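Local coordinates for protein probable thiol peroxidase (Aquifex aeolicus, PDB 2YZH) that probably reduces hydrogen peroxide and organic hydroperoxides with thioredoxin as electron donor, protecting the cell from oxidative stress, at residues Val136-Lys141 against Val145-Leu150; Val62-Thr67 against Lys94-Ser99. All coordinates share one frame; numbering follows the deposited sequence.

Contact 1: residues Val136-Lys141 against Val145-Leu150; sequences VFIIDK and VAYVQL
A beta hairpin at one end of the main sheet of this thioredoxin-fold domain pairs Val-136 to Ile-139 with Val-145 to Gln-149. The strands run antiparallel, and strand 145-150 is outermost within the chain. Val-136 and Gln-149 form a hydrogen-bonded pair, with Val-136 N 2.8 Å from Gln-149 O and Gln-149 N 2.9 Å from Val-136 O. Toward the turn the register shifts by one residue at a classic beta bulge, where Ala-146 and Tyr-147 both face Ile-138. Ile-138 O takes a 2.8 Å bond from Ala-146 N and a weak one from Tyr-147 N.

Ile-138 and Tyr-147 carry the packing on the face covered by helix 160-170. With CG anti to the backbone N (chi1 169°), the tyrosine ring crosses the isoleucine side chain at a slant, and Ile-138 CD1 lies 3.5 Å from Tyr-147 CD2. The phenol oxygen reaches Glu-162 of the helix. Tyr-147 OH also accepts a bond from Gln-149 NE2 at 2.9 Å, the oxygen lying 22° out of the glutamine's amide plane. Gln-149 OE1 in turn bonds to Asn-159 N. With an alanine here instead of Tyr-147, Ile-138 CD1 would probably lose its ring neighbour, and Glu-162 and Gln-149 NE2 the phenol oxygen they share.

Phe-137, Val-148, Ile-139 and Val-145 lie on the other face. Tyr-119 meets the Phe-137 ring edge-to-face. Val-148 CG1 packs 3.8 Å from Phe-137 CD1. Next to the bulge, Ile-139 CD1 comes within 4.0 Å of Val-145 CG2.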
loop_
_atom_site.group_PDB
_atom_site.type_symbol
_atom_site.label_atom_id
_atom_site.label_comp_id
_atom_site.label_asym_id
_atom_site.label_seq_id
_atom_site.Cartn_x
_atom_site.Cartn_y
_atom_site.Cartn_z
ATOM N N VAL D 136 -2.123 22.973 2.959
ATOM C CA VAL D 136 -3.468 23.369 3.339
ATOM C C VAL D 136 -4.339 23.431 2.102
ATOM O O VAL D 136 -3.941 23.983 1.079
ATOM C CB VAL D 136 -3.496 24.751 4.017
ATOM C CG1 VAL D 136 -4.943 25.122 4.364
ATOM C CG2 VAL D 136 -2.651 24.728 5.271
ATOM N N PHE D 137 -5.528 22.849 2.204
ATOM C CA PHE D 137 -6.481 22.838 1.109
ATOM C C PHE D 137 -7.792 23.358 1.654
ATOM O O PHE D 137 -8.137 23.088 2.797
ATOM C CB PHE D 137 -6.717 21.409 0.605
ATOM C CG PHE D 137 -5.490 20.746 0.069
ATOM C CD1 PHE D 137 -5.076 20.976 -1.235
ATOM C CD2 PHE D 137 -4.720 19.925 0.888
ATOM C CE1 PHE D 137 -3.901 20.402 -1.723
ATOM C CE2 PHE D 137 -3.547 19.350 0.412
ATOM C CZ PHE D 137 -3.139 19.591 -0.898
ATOM N N ILE D 138 -8.508 24.120 0.842
ATOM C CA ILE D 138 -9.819 24.603 1.243
ATOM C C ILE D 138 -10.741 24.151 0.127
ATOM O O ILE D 138 -10.503 24.448 -1.044
ATOM C CB ILE D 138 -9.865 26.131 1.389
ATOM C CG1 ILE D 138 -8.887 26.575 2.479
ATOM C CG2 ILE D 138 -11.273 26.563 1.778
ATOM C CD1 ILE D 138 -8.818 28.083 2.661
ATOM N N ILE D 139 -11.771 23.402 0.498
ATOM C CA ILE D 139 -12.727 22.866 -0.460
ATOM C C ILE D 139 -14.056 23.598 -0.331
ATOM O O ILE D 139 -14.563 23.767 0.779
ATOM C CB ILE D 139 -12.962 21.358 -0.195
ATOM C CG1 ILE D 139 -11.615 20.642 -0.015
ATOM C CG2 ILE D 139 -13.775 20.745 -1.320
ATOM C CD1 ILE D 139 -10.609 20.879 -1.132
ATOM N N ASP D 140 -14.624 24.033 -1.455
ATOM C CA ASP D 140 -15.905 24.736 -1.409
ATOM C C ASP D 140 -17.067 23.752 -1.327
ATOM O O ASP D 140 -16.872 22.535 -1.411
ATOM C CB ASP D 140 -16.078 25.663 -2.623
ATOM C CG ASP D 140 -16.066 24.920 -3.952
ATOM O OD1 ASP D 140 -16.517 23.756 -4.009
ATOM O OD2 ASP D 140 -15.623 25.520 -4.956
ATOM N N LYS D 141 -18.276 24.278 -1.152
ATOM C CA LYS D 141 -19.458 23.435 -1.048
ATOM C C LYS D 141 -19.716 22.590 -2.289
ATOM O O LYS D 141 -20.459 21.610 -2.229
ATOM C CB LYS D 141 -20.699 24.285 -0.763
ATOM C CG LYS D 141 -20.742 24.917 0.612
ATOM C CD LYS D 141 -22.065 25.650 0.804
ATOM C CE LYS D 141 -22.209 26.197 2.209
ATOM N NZ LYS D 141 -23.495 26.939 2.358
ATOM N N VAL D 145 -11.582 22.210 -5.231
ATOM C CA VAL D 145 -10.470 22.800 -4.506
ATOM C C VAL D 145 -10.547 24.298 -4.797
ATOM O O VAL D 145 -10.428 24.719 -5.943
ATOM C CB VAL D 145 -9.118 22.252 -5.007
ATOM C CG1 VAL D 145 -7.981 22.920 -4.255
ATOM C CG2 VAL D 145 -9.074 20.739 -4.827
ATOM N N ALA D 146 -10.745 25.097 -3.759
ATOM C CA ALA D 146 -10.866 26.538 -3.927
ATOM C C ALA D 146 -9.600 27.278 -3.537
ATOM O O ALA D 146 -9.444 28.458 -3.850
ATOM C CB ALA D 146 -12.043 27.050 -3.103
ATOM N N TYR D 147 -8.692 26.579 -2.862
ATOM C CA TYR D 147 -7.449 27.182 -2.400
ATOM C C TYR D 147 -6.418 26.113 -2.064
ATOM O O TYR D 147 -6.770 25.022 -1.615
ATOM C CB TYR D 147 -7.735 28.017 -1.147
ATOM C CG TYR D 147 -6.512 28.500 -0.401
ATOM C CD1 TYR D 147 -5.926 29.730 -0.700
ATOM C CD2 TYR D 147 -5.950 27.733 0.619
ATOM C CE1 TYR D 147 -4.812 30.186 0.005
ATOM C CE2 TYR D 147 -4.839 28.175 1.324
ATOM C CZ TYR D 147 -4.275 29.405 1.013
ATOM O OH TYR D 147 -3.183 29.845 1.723
ATOM N N VAL D 148 -5.144 26.431 -2.279
ATOM C CA VAL D 148 -4.065 25.503 -1.962
ATOM C C VAL D 148 -2.830 26.246 -1.471
ATOM O O VAL D 148 -2.512 27.337 -1.952
ATOM C CB VAL D 148 -3.627 24.653 -3.189
ATOM C CG1 VAL D 148 -4.797 23.848 -3.726
ATOM C CG2 VAL D 148 -3.056 25.555 -4.270
ATOM N N GLN D 149 -2.152 25.660 -0.493
ATOM C CA GLN D 149 -0.917 26.221 0.018
ATOM C C GLN D 149 0.021 25.081 0.378
ATOM O O GLN D 149 -0.283 24.261 1.243
ATOM C CB GLN D 149 -1.133 27.101 1.256
ATOM C CG GLN D 149 0.207 27.578 1.833
ATOM C CD GLN D 149 0.092 28.351 3.138
ATOM O OE1 GLN D 149 1.070 28.472 3.875
ATOM N NE2 GLN D 149 -1.093 28.882 3.425
ATOM N N LEU D 150 1.147 25.015 -0.316
ATOM C CA LEU D 150 2.141 23.996 -0.041
ATOM C C LEU D 150 3.324 24.730 0.566
ATOM O O LEU D 150 3.972 25.522 -0.118
ATOM C CB LEU D 150 2.586 23.297 -1.327
ATOM C CG LEU D 150 3.720 22.284 -1.133
ATOM C CD1 LEU D 150 3.222 21.124 -0.270
ATOM C CD2 LEU D 150 4.197 21.767 -2.479
#

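Contact 2: residues Val62-Thr67 against Lys94-Ser99; sequences VCETET and KRFCES
Phe-96 reaches from helix 90-100 to touch Glu-64 and Thr-67 of helix 61-73, the helix that carries the predicted peroxidatic Cys-63 in this thioredoxin-fold peroxiredoxin. No backbone contact joins the segments; the nearest CA atoms, Glu-64 CA and Phe-96 CA, are 8.3 Å apart. Phe-96 CG is anti to the backbone N (chi1 172°). This sends the ring toward helix 61-73, with CE1 at Glu-64 and CE2 and CZ at Thr-67.

Glu-64 meets the ring with its aliphatic part. Glu-64 CG lies 3.4 Å from Phe-96 CE1. CG is anti to the carbonyl carbon (chi1 -70°), which brings it beside that ring atom; beyond it the chain runs extended to the carboxylate. The two side chains slide past each other in opposite directions, and the carboxylate plane is turned 34° from the ring.

Thr-67 and Phe-96 point at each other from opposite directions, and the threonine uses its methyl. Thr-67 CG2 sits at the ring edge, near the ring plane, 3.7 Å from Phe-96 CE2. Thr-67 CB also lies 3.9 Å from Phe-96 CZ. Phe-100, one turn on in the same helix, stacks on the Phe-96 ring.

Cys-97, the predicted resolving cysteine, follows Phe-96 directly, but no disulfide to Cys-63 is present. Between the chains, Arg-95 NH2 forms a salt bridge to Glu-64 OE1 of the second subunit. The hydroxyl of Thr-67 turns back on its own helix. Cys-63 O takes Thr-67 OG1 at 2.8 Å and Thr-67 N from opposite faces of its carbonyl plane.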
loop_
_atom_site.group_PDB
_atom_site.type_symbol
_atom_site.label_atom_id
_atom_site.label_comp_id
_atom_site.label_asym_id
_atom_site.label_seq_id
_atom_site.Cartn_x
_atom_site.Cartn_y
_atom_site.Cartn_z
ATOM N N VAL D 62 6.979 21.489 15.356
ATOM C CA VAL D 62 6.383 22.348 14.339
ATOM C C VAL D 62 4.919 22.019 14.053
ATOM O O VAL D 62 4.079 22.915 13.976
ATOM C CB VAL D 62 7.179 22.286 13.018
ATOM C CG1 VAL D 62 6.493 23.128 11.947
ATOM C CG2 VAL D 62 8.596 22.791 13.257
ATOM N N CYS D 63 4.613 20.737 13.895
ATOM C CA CYS D 63 3.241 20.331 13.614
ATOM C C CYS D 63 2.326 20.612 14.813
ATOM O O CYS D 63 1.162 20.964 14.645
ATOM C CB CYS D 63 3.201 18.846 13.240
ATOM S SG CYS D 63 4.231 18.416 11.793
ATOM N N GLU D 64 2.854 20.452 16.022
ATOM C CA GLU D 64 2.066 20.708 17.223
ATOM C C GLU D 64 1.713 22.188 17.289
ATOM O O GLU D 64 0.577 22.553 17.591
ATOM C CB GLU D 64 2.845 20.295 18.474
ATOM C CG GLU D 64 2.999 18.793 18.623
ATOM C CD GLU D 64 3.808 18.400 19.845
ATOM O OE1 GLU D 64 3.934 17.183 20.107
ATOM O OE2 GLU D 64 4.319 19.303 20.539
ATOM N N THR D 65 2.696 23.034 16.995
ATOM C CA THR D 65 2.509 24.480 16.999
ATOM C C THR D 65 1.498 24.902 15.940
ATOM O O THR D 65 0.628 25.746 16.190
ATOM C CB THR D 65 3.849 25.206 16.725
ATOM O OG1 THR D 65 4.729 25.008 17.837
ATOM C CG2 THR D 65 3.623 26.693 16.511
ATOM N N GLU D 66 1.614 24.316 14.752
ATOM C CA GLU D 66 0.704 24.642 13.663
ATOM C C GLU D 66 -0.731 24.275 14.040
ATOM O O GLU D 66 -1.655 25.062 13.841
ATOM C CB GLU D 66 1.096 23.887 12.393
ATOM C CG GLU D 66 0.346 24.361 11.161
ATOM C CD GLU D 66 0.512 23.435 9.969
ATOM O OE1 GLU D 66 1.554 22.757 9.875
ATOM O OE2 GLU D 66 -0.401 23.403 9.121
ATOM N N THR D 67 -0.907 23.073 14.583
ATOM C CA THR D 67 -2.228 22.594 14.977
ATOM C C THR D 67 -2.856 23.434 16.090
ATOM O O THR D 67 -4.057 23.716 16.057
ATOM C CB THR D 67 -2.166 21.123 15.423
ATOM O OG1 THR D 67 -1.574 20.339 14.381
ATOM C CG2 THR D 67 -3.572 20.593 15.711
ATOM N N LYS D 94 -4.678 10.771 19.574
ATOM C CA LYS D 94 -5.538 10.886 20.746
ATOM C C LYS D 94 -4.753 11.501 21.904
ATOM O O LYS D 94 -5.230 12.415 22.573
ATOM C CB LYS D 94 -6.073 9.511 21.155
ATOM C CG LYS D 94 -7.156 9.566 22.224
ATOM C CD LYS D 94 -7.662 8.173 22.572
ATOM C CE LYS D 94 -8.864 8.239 23.500
ATOM N NZ LYS D 94 -10.004 8.970 22.867
ATOM N N ARG D 95 -3.542 11.000 22.123
ATOM C CA ARG D 95 -2.688 11.498 23.197
ATOM C C ARG D 95 -2.391 12.978 22.972
ATOM O O ARG D 95 -2.333 13.762 23.923
ATOM C CB ARG D 95 -1.384 10.702 23.230
ATOM C CG ARG D 95 -1.607 9.199 23.166
ATOM C CD ARG D 95 -1.536 8.524 24.527
ATOM N NE ARG D 95 -0.195 8.004 24.779
ATOM C CZ ARG D 95 0.116 7.184 25.775
ATOM N NH1 ARG D 95 -0.820 6.784 26.627
ATOM N NH2 ARG D 95 1.363 6.756 25.914
ATOM N N PHE D 96 -2.207 13.354 21.709
ATOM C CA PHE D 96 -1.929 14.741 21.361
ATOM C C PHE D 96 -3.087 15.639 21.774
ATOM O O PHE D 96 -2.901 16.617 22.498
ATOM C CB PHE D 96 -1.704 14.890 19.856
ATOM C CG PHE D 96 -1.594 16.319 19.405
ATOM C CD1 PHE D 96 -0.451 17.062 19.680
ATOM C CD2 PHE D 96 -2.648 16.934 18.738
ATOM C CE1 PHE D 96 -0.360 18.402 19.297
ATOM C CE2 PHE D 96 -2.566 18.272 18.352
ATOM C CZ PHE D 96 -1.421 19.006 18.633
ATOM N N CYS D 97 -4.283 15.310 21.295
ATOM C CA CYS D 97 -5.472 16.089 21.614
ATOM C C CYS D 97 -5.665 16.234 23.113
ATOM O O CYS D 97 -6.026 17.304 23.601
ATOM C CB CYS D 97 -6.712 15.438 21.007
ATOM S SG CYS D 97 -6.755 15.521 19.218
ATOM N N GLU D 98 -5.423 15.150 23.841
ATOM C CA GLU D 98 -5.573 15.168 25.288
ATOM C C GLU D 98 -4.573 16.120 25.941
ATOM O O GLU D 98 -4.922 16.855 26.862
ATOM C CB GLU D 98 -5.403 13.753 25.851
ATOM C CG GLU D 98 -6.473 12.777 25.375
ATOM C CD GLU D 98 -6.372 11.416 26.041
ATOM O OE1 GLU D 98 -6.365 11.368 27.288
ATOM O OE2 GLU D 98 -6.309 10.395 25.323
ATOM N N SER D 99 -3.337 16.117 25.450
ATOM C CA SER D 99 -2.295 16.978 26.002
ATOM C C SER D 99 -2.401 18.438 25.575
ATOM O O SER D 99 -2.038 19.334 26.337
ATOM C CB SER D 99 -0.912 16.448 25.614
ATOM O OG SER D 99 -0.701 15.147 26.133
#

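Contact 1 and contact 2 lie on opposite sides of the chain's centre, with their own centres about 22 Å apart. They do not touch, although their nearest atoms are about 5 Å apart. Contact 2 closes in the sequence before contact 1 opens. It holds the predicted redox pair, with Cys-63 SG and Cys-97 SG 13.6 Å apart, so forming the predicted disulfide would probably require local unfolding, as in other peroxiredoxins. Contact 1 belongs to the sheet of the same domain. At its start the nearest side-chain atoms of Val-136 and Cys-63 are about 11 Å apart, so contact 1 does not touch the active cysteine. Arg-134, just before contact 1, forms a salt bridge with Glu-66 and touches Cys-63.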